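PDB 6FSK: DyP-type peroxidase from Pleurotus ostreatus PC15, which probably uses heme b and hydrogen peroxide to oxidise dyes and other substrates, and probably Mn(II) at a non-canonical site. Local coordinates for residues A[362-367]-A[376-381]; A[246-251]-A[457-462]; A[123-128]-A[463-468]; A[16-21]-A[356-361]. The protein carries 1 engineered substitution. All coordinates share one frame; numbering follows the deposited sequence.

Interaction 1 (A[362-367]-A[376-381]). With HEM (protoporphyrin IX containing Fe), chain C.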
# COMPACT_ATOMS: atom_id res chain seq x y z
N PRO A 362 -18.29 6.50 1.28
CA PRO A 362 -18.82 7.64 2.00
C PRO A 362 -18.34 7.74 3.46
O PRO A 362 -17.87 6.77 4.03
CB PRO A 362 -20.34 7.39 1.91
CG PRO A 362 -20.42 5.93 2.01
CD PRO A 362 -19.24 5.41 1.25
N GLU A 363 -18.60 8.89 4.07
CA GLU A 363 -18.30 9.07 5.52
C GLU A 363 -19.27 8.20 6.33
O GLU A 363 -20.37 7.81 5.83
CB GLU A 363 -18.45 10.54 5.87
CG GLU A 363 -17.41 11.43 5.21
CD GLU A 363 -16.03 11.00 5.64
OE1 GLU A 363 -15.68 11.11 6.89
OE2 GLU A 363 -15.27 10.47 4.83
N VAL A 364 -18.93 7.86 7.56
CA VAL A 364 -19.79 7.05 8.47
C VAL A 364 -21.08 7.88 8.75
O VAL A 364 -20.96 9.05 9.04
CB VAL A 364 -19.03 6.74 9.74
CG1 VAL A 364 -19.93 6.10 10.82
CG2 VAL A 364 -17.82 5.85 9.38
N THR A 365 -22.20 7.20 8.62
CA THR A 365 -23.48 7.89 8.79
C THR A 365 -23.93 7.89 10.26
O THR A 365 -23.42 7.16 11.11
CB THR A 365 -24.61 7.20 8.03
OG1 THR A 365 -24.78 5.91 8.53
CG2 THR A 365 -24.31 7.08 6.48
N SER A 366 -24.86 8.81 10.57
CA SER A 366 -25.41 8.82 11.96
C SER A 366 -25.94 7.50 12.37
O SER A 366 -25.75 7.06 13.52
CB SER A 366 -26.59 9.91 12.01
OG SER A 366 -26.00 11.16 11.79
N GLN A 367 -26.60 6.75 11.48
CA GLN A 367 -27.19 5.47 11.85
C GLN A 367 -26.06 4.45 12.12
O GLN A 367 -26.18 3.60 13.03
CB GLN A 367 -28.09 4.88 10.79
CG GLN A 367 -28.85 3.66 11.24
CD GLN A 367 -29.91 4.02 12.32
OE1 GLN A 367 -30.69 4.93 12.13
NE2 GLN A 367 -29.84 3.38 13.47
N HIS A 376 -22.34 0.68 4.95
CA HIS A 376 -21.90 1.10 3.65
C HIS A 376 -20.45 0.69 3.47
O HIS A 376 -19.68 0.73 4.42
CB HIS A 376 -22.00 2.61 3.52
CG HIS A 376 -23.38 3.11 3.65
ND1 HIS A 376 -24.36 2.85 2.71
CD2 HIS A 376 -23.97 3.79 4.65
CE1 HIS A 376 -25.48 3.41 3.10
NE2 HIS A 376 -25.29 3.99 4.27
N GLY A 377 -20.06 0.37 2.27
CA GLY A 377 -18.71 -0.08 1.96
C GLY A 377 -17.83 1.17 1.96
O GLY A 377 -18.13 2.24 1.29
N ARG A 378 -16.68 1.04 2.61
CA ARG A 378 -15.69 2.10 2.55
C ARG A 378 -14.34 1.45 2.84
O ARG A 378 -14.30 0.35 3.42
CB ARG A 378 -15.95 3.19 3.55
CG ARG A 378 -16.05 2.73 5.01
CD ARG A 378 -16.30 3.89 5.95
NE ARG A 378 -17.63 4.55 5.73
CZ ARG A 378 -18.79 4.09 6.13
NH1 ARG A 378 -18.91 2.99 6.88
NH2 ARG A 378 -19.89 4.78 5.78
N GLY A 379 -13.28 2.13 2.50
CA GLY A 379 -11.95 1.54 2.75
C GLY A 379 -10.83 2.19 1.98
O GLY A 379 -10.80 3.39 1.81
N LEU A 380 -9.88 1.37 1.62
CA LEU A 380 -8.66 1.80 0.97
C LEU A 380 -8.45 0.98 -0.30
O LEU A 380 -8.49 -0.25 -0.29
CB LEU A 380 -7.47 1.62 1.93
CG LEU A 380 -6.13 2.16 1.50
CD1 LEU A 380 -6.15 3.66 1.46
CD2 LEU A 380 -5.07 1.68 2.49
N LEU A 381 -8.24 1.68 -1.41
CA LEU A 381 -7.64 1.04 -2.61
C LEU A 381 -6.15 1.04 -2.41
O LEU A 381 -5.47 2.06 -2.69
CB LEU A 381 -8.07 1.79 -3.81
CG LEU A 381 -9.57 1.99 -4.06
CD1 LEU A 381 -9.83 2.72 -5.38
CD2 LEU A 381 -10.35 0.70 -3.93
CHA HEM C . 1.87 3.13 7.20
CHB HEM C . -2.92 2.69 7.54
CHC HEM C . -2.68 -1.28 4.82
CHD HEM C . 2.16 -1.03 4.73
C1A HEM C . 0.54 3.39 7.54
C2A HEM C . 0.08 4.51 8.31
C3A HEM C . -1.26 4.42 8.37
C4A HEM C . -1.61 3.20 7.70
CMA HEM C . -2.18 5.31 9.12
CAA HEM C . 0.97 5.55 8.96
CBA HEM C . 1.25 6.83 8.17
CGA HEM C . 2.14 6.59 6.98
O1A HEM C . 3.35 6.42 7.13
O2A HEM C . 1.61 6.61 5.84
C1B HEM C . -3.32 1.55 6.83
C2B HEM C . -4.63 1.12 6.61
C3B HEM C . -4.61 0.02 5.82
C4B HEM C . -3.18 -0.24 5.57
CMB HEM C . -5.87 1.74 7.20
CAB HEM C . -5.66 -0.87 5.28
CBB HEM C . -6.92 -0.50 5.15
C1C HEM C . -1.39 -1.66 4.60
C2C HEM C . -0.89 -2.79 3.94
C3C HEM C . 0.47 -2.76 3.93
C4C HEM C . 0.85 -1.51 4.55
CMC HEM C . -1.77 -3.85 3.33
CAC HEM C . 1.50 -3.73 3.46
CBC HEM C . 1.30 -5.06 3.38
C1D HEM C . 2.45 0.19 5.36
C2D HEM C . 3.84 0.72 5.35
C3D HEM C . 3.73 1.93 6.02
C4D HEM C . 2.35 2.03 6.45
CMD HEM C . 5.06 0.13 4.74
CAD HEM C . 4.85 2.90 6.39
CBD HEM C . 5.55 2.53 7.66
CGD HEM C . 6.73 3.44 7.92
O1D HEM C . 6.74 3.93 9.07
O2D HEM C . 7.51 3.72 7.02
NA HEM C . -0.50 2.51 7.24
NB HEM C . -2.45 0.68 6.27
NC HEM C . -0.28 -0.93 5.09
ND HEM C . 1.63 0.96 6.08
FE HEM C . -0.38 0.77 6.24
O HOH W 1 -26.42 4.01 7.36

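Interaction 2 (A[246-251]-A[457-462]). With HEM (protoporphyrin IX containing Fe), chain C.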
# COMPACT_ATOMS: atom_id res chain seq x y z
N PHE A 246 -11.64 -3.32 2.42
CA PHE A 246 -12.80 -2.65 3.06
C PHE A 246 -12.45 -2.45 4.53
O PHE A 246 -11.78 -3.31 5.13
CB PHE A 246 -14.06 -3.54 2.91
CG PHE A 246 -14.68 -3.45 1.57
CD1 PHE A 246 -14.07 -3.97 0.46
CD2 PHE A 246 -15.88 -2.80 1.38
CE1 PHE A 246 -14.59 -3.79 -0.82
CE2 PHE A 246 -16.44 -2.70 0.11
CZ PHE A 246 -15.80 -3.20 -0.98
N GLN A 247 -12.88 -1.34 5.08
CA GLN A 247 -12.65 -1.04 6.49
C GLN A 247 -13.98 -1.01 7.25
O GLN A 247 -14.95 -0.44 6.79
CB GLN A 247 -11.95 0.28 6.60
CG GLN A 247 -10.51 0.18 6.04
CD GLN A 247 -9.85 1.52 6.00
OE1 GLN A 247 -9.53 1.99 4.94
NE2 GLN A 247 -9.51 2.09 7.10
N MET A 248 -13.94 -1.54 8.45
CA MET A 248 -15.06 -1.62 9.35
C MET A 248 -14.91 -0.55 10.45
O MET A 248 -14.39 -0.82 11.52
CB MET A 248 -15.12 -3.07 9.90
CG MET A 248 -15.06 -4.15 8.82
SD MET A 248 -16.33 -4.02 7.57
CE MET A 248 -17.66 -4.62 8.53
N VAL A 249 -15.32 0.68 10.12
CA VAL A 249 -15.03 1.85 10.90
C VAL A 249 -15.75 1.91 12.22
O VAL A 249 -15.11 2.09 13.25
CB VAL A 249 -15.06 3.15 10.07
CG1 VAL A 249 -14.65 4.34 10.89
CG2 VAL A 249 -14.12 2.97 8.91
N PRO A 250 -17.07 1.83 12.19
CA PRO A 250 -17.81 1.80 13.47
C PRO A 250 -17.34 0.68 14.41
O PRO A 250 -17.25 0.86 15.64
CB PRO A 250 -19.29 1.59 13.06
CG PRO A 250 -19.33 2.12 11.63
CD PRO A 250 -17.95 1.78 11.03
N GLU A 251 -17.01 -0.46 13.84
CA GLU A 251 -16.53 -1.62 14.56
C GLU A 251 -15.21 -1.33 15.22
O GLU A 251 -14.98 -1.64 16.39
CB GLU A 251 -16.45 -2.87 13.65
CG GLU A 251 -17.77 -3.40 13.18
CD GLU A 251 -18.36 -2.74 11.93
OE1 GLU A 251 -17.88 -1.69 11.46
OE2 GLU A 251 -19.40 -3.29 11.47
N PRO A 457 -11.70 -8.67 18.27
CA PRO A 457 -13.02 -9.16 17.91
C PRO A 457 -12.97 -10.03 16.68
O PRO A 457 -12.12 -9.80 15.81
CB PRO A 457 -13.82 -7.86 17.58
CG PRO A 457 -12.98 -6.74 17.97
CD PRO A 457 -11.59 -7.20 18.26
N ASP A 458 -13.86 -10.99 16.53
CA ASP A 458 -13.72 -11.95 15.47
C ASP A 458 -13.87 -11.33 14.07
O ASP A 458 -13.20 -11.76 13.13
CB ASP A 458 -14.68 -13.10 15.64
CG ASP A 458 -14.20 -14.07 16.75
OD1 ASP A 458 -13.21 -13.74 17.55
OD2 ASP A 458 -14.80 -15.16 16.71
N GLN A 459 -14.68 -10.29 14.00
CA GLN A 459 -14.69 -9.45 12.75
C GLN A 459 -13.41 -8.58 12.67
O GLN A 459 -13.25 -7.61 13.38
CB GLN A 459 -15.93 -8.61 12.70
CG GLN A 459 -16.06 -7.61 11.52
CD GLN A 459 -16.09 -8.30 10.21
OE1 GLN A 459 -17.05 -9.07 9.90
NE2 GLN A 459 -15.01 -8.16 9.44
N ASP A 460 -12.57 -8.93 11.70
CA ASP A 460 -11.39 -8.18 11.39
C ASP A 460 -11.81 -6.76 10.94
O ASP A 460 -12.80 -6.57 10.30
CB ASP A 460 -10.55 -8.80 10.24
CG ASP A 460 -9.85 -10.15 10.63
OD1 ASP A 460 -10.38 -10.90 11.44
OD2 ASP A 460 -8.78 -10.49 10.05
N PHE A 461 -11.00 -5.80 11.33
CA PHE A 461 -11.25 -4.43 10.99
C PHE A 461 -11.06 -4.13 9.52
O PHE A 461 -11.68 -3.15 8.99
CB PHE A 461 -10.40 -3.49 11.84
CG PHE A 461 -10.52 -3.72 13.33
CD1 PHE A 461 -11.78 -3.76 13.92
CD2 PHE A 461 -9.43 -3.82 14.06
CE1 PHE A 461 -11.86 -3.98 15.29
CE2 PHE A 461 -9.52 -4.06 15.44
CZ PHE A 461 -10.74 -4.11 16.00
N VAL A 462 -10.21 -4.90 8.84
CA VAL A 462 -9.92 -4.74 7.37
C VAL A 462 -10.25 -6.04 6.73
O VAL A 462 -9.84 -7.09 7.22
CB VAL A 462 -8.40 -4.34 7.18
CG1 VAL A 462 -8.12 -4.30 5.68
CG2 VAL A 462 -8.18 -2.97 7.74
CHA HEM C . 1.87 3.13 7.20
CHB HEM C . -2.92 2.69 7.54
CHC HEM C . -2.68 -1.28 4.82
CHD HEM C . 2.16 -1.03 4.73
C1A HEM C . 0.54 3.39 7.54
C2A HEM C . 0.08 4.51 8.31
C3A HEM C . -1.26 4.42 8.37
C4A HEM C . -1.61 3.20 7.70
CMA HEM C . -2.18 5.31 9.12
CAA HEM C . 0.97 5.55 8.96
CBA HEM C . 1.25 6.83 8.17
CGA HEM C . 2.14 6.59 6.98
O1A HEM C . 3.35 6.42 7.13
O2A HEM C . 1.61 6.61 5.84
C1B HEM C . -3.32 1.55 6.83
C2B HEM C . -4.63 1.12 6.61
C3B HEM C . -4.61 0.02 5.82
C4B HEM C . -3.18 -0.24 5.57
CMB HEM C . -5.87 1.74 7.20
CAB HEM C . -5.66 -0.87 5.28
CBB HEM C . -6.92 -0.50 5.15
C1C HEM C . -1.39 -1.66 4.60
C2C HEM C . -0.89 -2.79 3.94
C3C HEM C . 0.47 -2.76 3.93
C4C HEM C . 0.85 -1.51 4.55
CMC HEM C . -1.77 -3.85 3.33
CAC HEM C . 1.50 -3.73 3.46
CBC HEM C . 1.30 -5.06 3.38
C1D HEM C . 2.45 0.19 5.36
C2D HEM C . 3.84 0.72 5.35
C3D HEM C . 3.73 1.93 6.02
C4D HEM C . 2.35 2.03 6.45
CMD HEM C . 5.06 0.13 4.74
CAD HEM C . 4.85 2.90 6.39
CBD HEM C . 5.55 2.53 7.66
CGD HEM C . 6.73 3.44 7.92
O1D HEM C . 6.74 3.93 9.07
O2D HEM C . 7.51 3.72 7.02
NA HEM C . -0.50 2.51 7.24
NB HEM C . -2.45 0.68 6.27
NC HEM C . -0.28 -0.93 5.09
ND HEM C . 1.63 0.96 6.08
FE HEM C . -0.38 0.77 6.24

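Interaction 3 (A[123-128]-A[463-468])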
# COMPACT_ATOMS: atom_id res chain seq x y z
N ALA A 123 -12.57 -15.11 -0.40
CA ALA A 123 -13.92 -14.54 -0.26
C ALA A 123 -13.86 -13.12 -0.77
O ALA A 123 -13.82 -12.13 -0.04
CB ALA A 123 -14.37 -14.59 1.14
N TRP A 124 -13.84 -13.02 -2.10
CA TRP A 124 -13.74 -11.75 -2.80
C TRP A 124 -14.99 -11.44 -3.64
O TRP A 124 -15.79 -12.36 -3.94
CB TRP A 124 -12.57 -11.80 -3.77
CG TRP A 124 -11.19 -11.75 -3.11
CD1 TRP A 124 -10.91 -11.55 -1.86
CD2 TRP A 124 -9.96 -11.86 -3.81
NE1 TRP A 124 -9.51 -11.55 -1.64
CE2 TRP A 124 -8.92 -11.70 -2.85
CE3 TRP A 124 -9.63 -11.93 -5.18
CZ2 TRP A 124 -7.60 -11.72 -3.20
CZ3 TRP A 124 -8.32 -11.99 -5.54
CH2 TRP A 124 -7.30 -11.81 -4.52
N GLU A 125 -15.17 -10.18 -3.97
CA GLU A 125 -16.22 -9.85 -4.92
C GLU A 125 -16.03 -10.62 -6.22
O GLU A 125 -14.93 -10.91 -6.71
CB GLU A 125 -16.25 -8.37 -5.22
CG GLU A 125 -16.56 -7.52 -4.03
CD GLU A 125 -16.83 -6.12 -4.32
OE1 GLU A 125 -16.67 -5.69 -5.49
OE2 GLU A 125 -17.15 -5.40 -3.34
N ALA A 126 -17.13 -11.03 -6.87
CA ALA A 126 -17.06 -11.91 -8.03
C ALA A 126 -16.13 -11.54 -9.15
O ALA A 126 -15.40 -12.40 -9.68
CB ALA A 126 -18.47 -12.17 -8.54
N PRO A 127 -16.07 -10.28 -9.51
CA PRO A 127 -15.23 -9.92 -10.63
C PRO A 127 -13.74 -10.19 -10.36
O PRO A 127 -12.97 -10.53 -11.26
CB PRO A 127 -15.48 -8.46 -10.85
CG PRO A 127 -16.79 -8.22 -10.20
CD PRO A 127 -16.99 -9.18 -9.11
N PHE A 128 -13.34 -10.13 -9.08
CA PHE A 128 -11.92 -10.38 -8.77
C PHE A 128 -11.53 -11.81 -8.69
O PHE A 128 -10.36 -12.15 -8.54
CB PHE A 128 -11.52 -9.58 -7.48
CG PHE A 128 -11.48 -8.07 -7.70
CD1 PHE A 128 -10.38 -7.51 -8.38
CD2 PHE A 128 -12.49 -7.23 -7.30
CE1 PHE A 128 -10.35 -6.16 -8.64
CE2 PHE A 128 -12.44 -5.85 -7.54
CZ PHE A 128 -11.36 -5.33 -8.19
N VAL A 463 -11.03 -5.99 5.66
CA VAL A 463 -11.54 -7.18 4.96
C VAL A 463 -11.14 -7.07 3.47
O VAL A 463 -11.62 -6.18 2.76
CB VAL A 463 -13.00 -7.17 5.02
CG1 VAL A 463 -13.59 -8.42 4.33
CG2 VAL A 463 -13.48 -7.26 6.51
N PRO A 464 -10.24 -7.91 2.98
CA PRO A 464 -9.92 -7.86 1.57
C PRO A 464 -11.04 -8.43 0.72
O PRO A 464 -11.56 -9.51 1.05
CB PRO A 464 -8.70 -8.74 1.47
CG PRO A 464 -8.80 -9.71 2.64
CD PRO A 464 -9.53 -8.99 3.69
N ARG A 465 -11.41 -7.71 -0.36
CA ARG A 465 -12.44 -8.17 -1.25
C ARG A 465 -12.02 -8.26 -2.70
O ARG A 465 -12.88 -8.46 -3.60
CB ARG A 465 -13.65 -7.29 -1.06
CG ARG A 465 -14.31 -7.46 0.32
CD ARG A 465 -15.07 -8.77 0.51
NE ARG A 465 -16.30 -8.80 -0.32
CZ ARG A 465 -16.92 -9.90 -0.69
NH1 ARG A 465 -16.46 -11.06 -0.34
NH2 ARG A 465 -18.07 -9.78 -1.34
N GLY A 466 -10.72 -8.21 -2.95
CA GLY A 466 -10.22 -8.35 -4.29
C GLY A 466 -8.76 -7.91 -4.34
O GLY A 466 -8.28 -7.25 -3.41
N GLY A 467 -8.11 -8.29 -5.41
CA GLY A 467 -6.71 -7.89 -5.56
C GLY A 467 -6.08 -8.56 -6.72
O GLY A 467 -6.58 -9.54 -7.22
N GLU A 468 -5.01 -7.98 -7.24
CA GLU A 468 -4.13 -8.69 -8.19
C GLU A 468 -2.76 -8.01 -8.18
O GLU A 468 -2.59 -6.90 -7.64
CB GLU A 468 -4.76 -8.75 -9.58
CG GLU A 468 -4.04 -9.53 -10.68
CD GLU A 468 -3.65 -10.97 -10.32
OE1 GLU A 468 -4.20 -11.91 -10.97
OE2 GLU A 468 -2.78 -11.27 -9.45
O HOH W 2 -12.86 -11.45 2.43
O HOH W 3 -17.80 -6.43 -1.11
O HOH W 4 -8.01 -10.86 -9.29

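Interaction 4 (A[16-21]-A[356-361])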
# COMPACT_ATOMS: atom_id res chain seq x y z
N LEU A 16 0.89 9.74 -9.19
CA LEU A 16 -0.14 10.57 -9.84
C LEU A 16 -0.88 11.40 -8.84
O LEU A 16 -1.40 10.84 -7.85
CB LEU A 16 -1.14 9.69 -10.60
CG LEU A 16 -0.53 8.66 -11.55
CD1 LEU A 16 -1.62 7.81 -12.17
CD2 LEU A 16 0.34 9.26 -12.62
N PRO A 17 -0.96 12.74 -9.04
CA PRO A 17 -1.69 13.54 -8.10
C PRO A 17 -3.19 13.32 -8.31
O PRO A 17 -3.65 13.09 -9.44
CB PRO A 17 -1.32 14.98 -8.48
CG PRO A 17 -0.95 14.91 -9.86
CD PRO A 17 -0.32 13.55 -10.09
N LYS A 18 -3.91 13.33 -7.21
CA LYS A 18 -5.35 13.02 -7.32
C LYS A 18 -6.20 13.49 -6.17
O LYS A 18 -5.79 13.44 -4.98
CB LYS A 18 -5.44 11.50 -7.40
CG LYS A 18 -4.75 10.77 -6.22
CD LYS A 18 -4.52 9.27 -6.50
CE LYS A 18 -3.83 8.52 -5.37
NZ LYS A 18 -3.37 7.19 -5.83
N ARG A 19 -7.44 13.77 -6.50
CA ARG A 19 -8.54 13.78 -5.58
C ARG A 19 -9.46 12.56 -5.79
O ARG A 19 -10.21 12.17 -4.87
CB ARG A 19 -9.34 15.10 -5.74
CG ARG A 19 -8.50 16.28 -5.21
CD ARG A 19 -9.24 17.61 -5.21
NE ARG A 19 -10.51 17.66 -4.48
CZ ARG A 19 -11.72 17.35 -4.97
NH1 ARG A 19 -11.92 16.93 -6.23
NH2 ARG A 19 -12.77 17.45 -4.17
N THR A 20 -9.42 12.00 -7.04
CA THR A 20 -10.23 10.84 -7.42
C THR A 20 -9.44 10.00 -8.41
O THR A 20 -8.55 10.50 -9.11
CB THR A 20 -11.62 11.22 -7.92
OG1 THR A 20 -12.44 10.07 -8.12
CG2 THR A 20 -11.54 12.04 -9.20
N GLU A 21 -9.73 8.73 -8.42
CA GLU A 21 -9.00 7.78 -9.26
C GLU A 21 -9.89 6.62 -9.62
O GLU A 21 -10.52 6.04 -8.74
CB GLU A 21 -7.70 7.31 -8.54
CG GLU A 21 -6.76 6.49 -9.39
CD GLU A 21 -5.43 6.25 -8.68
OE1 GLU A 21 -5.46 6.18 -7.46
OE2 GLU A 21 -4.40 6.09 -9.42
N ARG A 356 0.65 4.15 -2.82
CA ARG A 356 -0.10 5.16 -3.56
C ARG A 356 -1.62 4.95 -3.25
O ARG A 356 -2.42 5.02 -4.20
CB ARG A 356 0.15 5.12 -5.05
CG ARG A 356 1.57 5.26 -5.46
CD ARG A 356 2.12 6.66 -5.23
NE ARG A 356 3.46 6.78 -5.72
CZ ARG A 356 4.45 7.51 -5.18
NH1 ARG A 356 4.28 8.21 -4.10
NH2 ARG A 356 5.65 7.53 -5.79
N GLY A 357 -1.98 4.71 -2.00
CA GLY A 357 -3.41 4.46 -1.64
C GLY A 357 -4.31 5.62 -1.88
O GLY A 357 -3.89 6.82 -1.90
N ILE A 358 -5.55 5.29 -2.10
CA ILE A 358 -6.59 6.29 -2.04
C ILE A 358 -7.79 5.63 -1.34
O ILE A 358 -8.10 4.46 -1.55
CB ILE A 358 -6.99 6.83 -3.47
CG1 ILE A 358 -7.93 8.05 -3.40
CG2 ILE A 358 -7.56 5.77 -4.39
CD1 ILE A 358 -8.16 8.79 -4.71
N GLN A 359 -8.52 6.45 -0.62
CA GLN A 359 -9.67 6.00 0.07
C GLN A 359 -10.84 5.73 -0.90
O GLN A 359 -10.84 6.22 -2.02
CB GLN A 359 -10.13 7.04 1.08
CG GLN A 359 -9.09 7.60 2.08
CD GLN A 359 -8.42 8.87 1.61
OE1 GLN A 359 -8.11 9.01 0.45
NE2 GLN A 359 -8.21 9.77 2.50
N PHE A 360 -11.82 4.95 -0.41
CA PHE A 360 -13.10 4.89 -1.12
C PHE A 360 -14.24 4.91 -0.15
O PHE A 360 -14.10 4.47 1.00
CB PHE A 360 -13.19 3.73 -2.11
CG PHE A 360 -13.38 2.39 -1.43
CD1 PHE A 360 -12.30 1.63 -1.01
CD2 PHE A 360 -14.67 1.86 -1.23
CE1 PHE A 360 -12.49 0.37 -0.42
CE2 PHE A 360 -14.84 0.62 -0.65
CZ PHE A 360 -13.76 -0.12 -0.27
N GLY A 361 -15.43 5.31 -0.68
CA GLY A 361 -16.62 5.25 0.16
C GLY A 361 -17.02 6.46 0.83
O GLY A 361 -16.23 7.40 0.98

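Interaction 1 (A[362-367]-A[376-381])
His376 faces Pro362 and Thr365 where the chain returns from a surface excursion joining two neighbouring antiparallel strands, 354-360 and 379-386; the short helix 366-371 is part of this connection. The imidazole is met obliquely by the methyl of Thr365, with CG2 3.8 Å from His376 CD2, while Pro362 CG touches CB of the same histidine. A water holds a hydrogen bond with Thr365 OG1 and accepts a weaker one from His376 NE2. Thr365 is also the N-cap of helix 366-371, and Glu368 accepts from its backbone N, a capping-box arrangement. Next comes Gly377, whose O lies 3.4 Å from Pro362 CD. Arg378 then carries most of the contact. Its chain bends at chi3 (65°), which turns NE toward the backbone of 362-364. NE gives a straight bond to Pro362 O, 2.8 Å long with 166° at the hydrogen, and the acceptor lies practically in the guanidinium plane. NH2 adds weak bonds to the same oxygen and to Glu363 O, the latter at 3.1 Å. Val364 lays CG2 over the centre of one guanidinium face, 3.7 Å above the plane. The arginine thus holds Pro362 O firmly and Glu363 O weakly, is gripped at its edge and covered on a face, and keeps a salt bridge from NH2 to Glu368, which probably balances its buried charge. Further along, the strand leaves the loop and enters the heme pocket, where Leu380 CD2 comes 3.7 Å from heme C3B.

Interaction 2 (A[246-251]-A[457-462])
An antiparallel pair at the heme-side end of the central sheet brings strand 238-247 against the start of strand 462-472: Gln247 and Val462 form a non-hydrogen-bonded pair with CA atoms 4.7 Å apart. Two CA-H...O contacts flank it, Val462 CA to Phe246 O at 3.2 Å and Gln247 CA to Phe461 O. One residue on, Met248 N donates to Phe461 O over 2.8 Å (160° at the hydrogen). Met248 is also the N-cap of helix 249-258, so this bond pins the strand-to-helix turn. Its CG, set anti to the carbonyl carbon (chi1 -50°), lies beside two carbonyl oxygens, 3.5 Å from Phe461 O and 3.6 Å from Asp460 O. That second oxygen already accepts a nearly straight bond from Gln459 NE2, lying in the amide plane of the donor and on a lone pair of the acceptor. Phe461 turns its ring toward helix 249-258, where Phe252 meets it edge-to-face. On the pocket side Gln247 and Val462 point to the same face of the sheet and line the heme edge; Glu185 holds the glutamine through NE2. Both side chains close on one vinyl carbon, with Gln247 OE1 3.6 Å and Val462 CG2 3.8 Å from heme CBB.

Interaction 3 (A[123-128]-A[463-468])
Trp124 lays its indole flat against the backbone of Gly466 and Gly467, so that the loop 123-128, from the N-terminal part of the chain, packs on strand 462-472 of the central sheet. This is the tight side. Gly466 CA makes a CH-pi contact 3.7 Å from the centroid of the five-membered ring, only 18° off its normal, and Gly467 N lies over the same face toward the rim. The phenyl of Phe128 reaches Gly466 too, its CG 3.6 Å from the glycine CA, an approach that the absence of a side chain at Gly466 permits. Trp124 NE1 is held by Asp111. A water at the end of this side lies 2.8 Å from both Phe128 O and Gly467 O.

The other side is looser and solvent-bridged. Glu125 N donates to Arg465 O at 2.9 Å, and the side chain of this arginine, bent at chi2 and chi3 (-72° and -70°), curls back over the loop. Its guanidinium lies above the Trp124-Glu125 peptide, with Glu125 N beneath its centre, and NH1 gives Ala123 O a weak bond of 2.9 Å. The carboxylate of Glu125 does not touch the guanidinium: OE2 and NE stand 4.6 Å apart, bridged by a water that accepts from NE and donates to OE2. A second water donates to both Ala123 O and Pro464 O, each at 2.7 Å.

The opposite charges are therefore coupled through solvent, probably more weakly than by direct contact. On the aromatic side Gly467 N, over the indole face, is buried without a hydrogen-bond partner, probably a polar cost of the packing.

Interaction 4 (A[16-21]-A[356-361])
Lys18 to Glu21 pass over Arg356 to Ile358 without strand pairing: the nearest CA atoms, those of Glu21 and Ile358, are 7.8 Å apart, and no backbone-to-backbone hydrogen bond joins the segments. Strand 354-360 is the outermost strand at one end of the eight-stranded sheet, and strand 20-28 lies one strand in from the other end, so the contact joins, through side chains, the N-terminal and C-terminal halves of the DyP alpha+beta barrel, the ferredoxin-like fold of the family. Strand 20-28 starts at a classic beta bulge, where Arg19 and Thr20 both face Gly140. Lys18 reaches across to 356-358, with CG between the backbone N and the carbonyl carbon (chi1 55°) and the rest of the chain extended. Its NZ donates to Arg356 O at 2.9 Å, approaching from above the carbonyl plane, and to Glu21 OE1 at 2.8 Å in a salt bridge on the syn side of the carboxylate. Ile358 packs alongside: CG2 lies 3.7 Å from Glu21 OE1, CB faces Lys18 CE, and CD1 touches Arg19 O and Thr20 CA. Arg356 directs its guanidinium elsewhere, to the carbonyls of Asp11 and Ile12. One ammonium group thus joins a carbonyl of the C-terminal region to a carboxylate of its own segment. The pairing with Glu21 probably stabilises the charge of Lys18 beside the aliphatic Ile358, and Glu21, itself buried, is probably kept ionised by the ammonium.

How the interactions relate
All four contacts reach one sheet. The 376-381 segment of interaction 1 pairs on one edge with interaction 2, where Arg378 O accepts from Gln247 N at 2.8 Å, and on the other with interaction 4, where Leu381 N meets Ile358 O, also at 2.8 Å. Interaction 2 continues into interaction 3 through Phe246 O and Val463 N, 2.8 Å apart, and Phe246 CE2 packs 3.7 Å from Phe360 CZ in the 356-361 segment. Interactions 3 and 4 do not touch; their centres lie 19 Å apart. Interactions 1 and 2 touch the heme themselves, whereas the nearest atoms of the Pro464 side chain in interaction 3 and the CA of Gly357 in interaction 4 lie about 9 Å from its nearest atoms.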